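Local coordinates for deoxyribodipyrimidine photo-lyase (Oryza sativa Japonica Group, PDB 3UMV), which uses light energy and a bound FAD to split UV-induced cyclobutane pyrimidine dimers in DNA back into separate pyrimidines, at residues Leu109-Leu113 / Trp212-Pro217. Residues are numbered along the deposited sequence.
Sequences LPFFL and WDREQP. With URE (urea), chain N.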
loop_
_atom_site.group_PDB
_atom_site.type_symbol
_atom_site.label_atom_id
_atom_site.label_comp_id
_atom_site.label_asym_id
_atom_site.label_seq_id
_atom_site.Cartn_x
_atom_site.Cartn_y
_atom_site.Cartn_z
ATOM N N LEU A 109 -15.272 20.797 5.456
ATOM C CA LEU A 109 -13.971 20.753 4.804
ATOM C C LEU A 109 -14.193 20.464 3.324
ATOM O O LEU A 109 -14.690 19.397 2.959
ATOM C CB LEU A 109 -13.099 19.663 5.442
ATOM C CG LEU A 109 -11.708 19.362 4.872
ATOM C CD1 LEU A 109 -10.766 20.556 4.977
ATOM C CD2 LEU A 109 -11.123 18.163 5.588
ATOM N N PRO A 110 -13.846 21.431 2.468
ATOM C CA PRO A 110 -14.016 21.354 1.014
ATOM C C PRO A 110 -13.181 20.225 0.429
ATOM O O PRO A 110 -11.996 20.129 0.739
ATOM C CB PRO A 110 -13.470 22.703 0.528
ATOM C CG PRO A 110 -13.494 23.586 1.720
ATOM C CD PRO A 110 -13.227 22.701 2.886
ATOM N N PHE A 111 -13.790 19.384 -0.403
ATOM C CA PHE A 111 -13.068 18.280 -1.033
ATOM C C PHE A 111 -13.176 18.429 -2.545
ATOM O O PHE A 111 -14.255 18.272 -3.108
ATOM C CB PHE A 111 -13.649 16.933 -0.578
ATOM C CG PHE A 111 -12.977 15.721 -1.190
ATOM C CD1 PHE A 111 -11.741 15.282 -0.736
ATOM C CD2 PHE A 111 -13.604 15.008 -2.199
ATOM C CE1 PHE A 111 -11.132 14.145 -1.297
ATOM C CE2 PHE A 111 -13.002 13.886 -2.762
ATOM C CZ PHE A 111 -11.761 13.456 -2.304
ATOM N N PHE A 112 -12.054 18.732 -3.196
ATOM C CA PHE A 112 -12.006 18.835 -4.652
ATOM C C PHE A 112 -11.618 17.496 -5.282
ATOM O O PHE A 112 -10.550 16.957 -4.997
ATOM C CB PHE A 112 -10.983 19.886 -5.083
ATOM C CG PHE A 112 -11.371 21.297 -4.727
ATOM C CD1 PHE A 112 -12.027 22.101 -5.640
ATOM C CD2 PHE A 112 -11.073 21.813 -3.478
ATOM C CE1 PHE A 112 -12.385 23.404 -5.314
ATOM C CE2 PHE A 112 -11.430 23.122 -3.140
ATOM C CZ PHE A 112 -12.085 23.917 -4.061
ATOM N N LEU A 113 -12.488 16.967 -6.137
ATOM C CA LEU A 113 -12.201 15.742 -6.870
ATOM C C LEU A 113 -11.886 16.040 -8.328
ATOM O O LEU A 113 -12.707 16.622 -9.039
ATOM C CB LEU A 113 -13.381 14.776 -6.793
ATOM C CG LEU A 113 -13.092 13.457 -7.511
ATOM C CD1 LEU A 113 -11.909 12.765 -6.877
ATOM C CD2 LEU A 113 -14.317 12.547 -7.501
ATOM N N TRP A 212 -14.378 28.218 4.770
ATOM C CA TRP A 212 -14.002 28.316 3.371
ATOM C C TRP A 212 -14.902 29.281 2.623
ATOM O O TRP A 212 -16.124 29.123 2.599
ATOM C CB TRP A 212 -14.048 26.943 2.709
ATOM C CG TRP A 212 -13.595 26.959 1.291
ATOM C CD1 TRP A 212 -14.376 27.104 0.185
ATOM C CD2 TRP A 212 -12.249 26.817 0.819
ATOM N NE1 TRP A 212 -13.603 27.060 -0.952
ATOM C CE2 TRP A 212 -12.292 26.880 -0.590
ATOM C CE3 TRP A 212 -11.014 26.645 1.448
ATOM C CZ2 TRP A 212 -11.148 26.784 -1.377
ATOM C CZ3 TRP A 212 -9.879 26.535 0.663
ATOM C CH2 TRP A 212 -9.954 26.606 -0.734
ATOM N N ASP A 213 -14.286 30.278 2.001
ATOM C CA ASP A 213 -15.034 31.309 1.302
ATOM C C ASP A 213 -14.516 31.517 -0.120
ATOM O O ASP A 213 -14.728 32.571 -0.716
ATOM C CB ASP A 213 -14.950 32.623 2.082
ATOM C CG ASP A 213 -13.558 33.238 2.046
ATOM O OD1 ASP A 213 -13.466 34.486 2.043
ATOM O OD2 ASP A 213 -12.559 32.487 2.011
ATOM N N ARG A 214 -13.829 30.516 -0.660
ATOM C CA ARG A 214 -13.274 30.636 -2.004
ATOM C C ARG A 214 -14.081 29.806 -3.000
ATOM O O ARG A 214 -15.251 29.499 -2.764
ATOM C CB ARG A 214 -11.804 30.207 -2.028
ATOM C CG ARG A 214 -10.921 30.904 -1.007
ATOM C CD ARG A 214 -10.922 32.419 -1.181
ATOM N NE ARG A 214 -10.153 33.071 -0.123
ATOM C CZ ARG A 214 -8.844 33.293 -0.181
ATOM N NH1 ARG A 214 -8.154 32.921 -1.252
ATOM N NH2 ARG A 214 -8.224 33.888 0.830
ATOM N N GLU A 215 -13.445 29.445 -4.109
ATOM C CA GLU A 215 -14.074 28.602 -5.119
ATOM C C GLU A 215 -14.606 27.324 -4.480
ATOM O O GLU A 215 -13.899 26.650 -3.729
ATOM C CB GLU A 215 -13.078 28.261 -6.234
ATOM C CG GLU A 215 -13.505 27.092 -7.117
ATOM C CD GLU A 215 -12.541 26.826 -8.266
ATOM O OE1 GLU A 215 -12.309 25.641 -8.587
ATOM O OE2 GLU A 215 -12.023 27.800 -8.851
ATOM N N GLN A 216 -15.855 27.001 -4.791
ATOM C CA GLN A 216 -16.515 25.820 -4.254
ATOM C C GLN A 216 -16.230 24.609 -5.141
ATOM O O GLN A 216 -16.227 24.726 -6.371
ATOM C CB GLN A 216 -18.022 26.077 -4.185
ATOM C CG GLN A 216 -18.754 25.229 -3.167
ATOM C CD GLN A 216 -18.375 25.574 -1.739
ATOM O OE1 GLN A 216 -18.306 26.746 -1.365
ATOM N NE2 GLN A 216 -18.124 24.549 -0.933
ATOM N N PRO A 217 -16.000 23.434 -4.530
ATOM C CA PRO A 217 -15.736 22.261 -5.364
ATOM C C PRO A 217 -16.970 21.928 -6.188
ATOM O O PRO A 217 -18.092 22.144 -5.732
ATOM C CB PRO A 217 -15.455 21.148 -4.338
ATOM C CG PRO A 217 -15.112 21.880 -3.047
ATOM C CD PRO A 217 -15.986 23.105 -3.094
HETATM C C URE N . -13.560 20.678 -9.114
HETATM O O URE N . -14.118 20.466 -8.051
HETATM N N1 URE N . -13.184 19.673 -9.862
HETATM N N2 URE N . -13.328 21.908 -9.500
#
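At the outer edge of the N-terminal alpha/beta domain, the loop 212-217 packs along the edge strand 111-114, where the backbones of Pro110 and Phe112 hydrogen-bond to Val72, and that of Phe112 also to Phe74, of strand 70-75. Two proline-aromatic CH-pi contacts, one in each direction, join the segments. Pro110 CG lies over the face of Trp212, 3.7 Å from the centroid of its five-membered ring, and Pro217 CG sits 3.7 Å above the Phe112 ring centroid, almost on its normal. Phe112 CZ also meets Glu215 O edge-on at 3.3 Å; the same carbonyl accepts a 2.8 Å hydrogen bond from Trp212 NE1, tying the indole to the loop backbone beside Phe112. No hydrogen bond joins the two segments, so their contact is van der Waals and CH-pi packing; outside them, Glu215 OE2 forms a salt bridge with Arg127 NE. Beside Phe112 and Pro217 lies a urea, whose N1 donates to Leu113 O at 3.2 Å. A loop along the open edge of the outermost parallel strand, with helix 87-106 packed on Phe111, fits the Rossmann-like alpha/beta domain of photolyases.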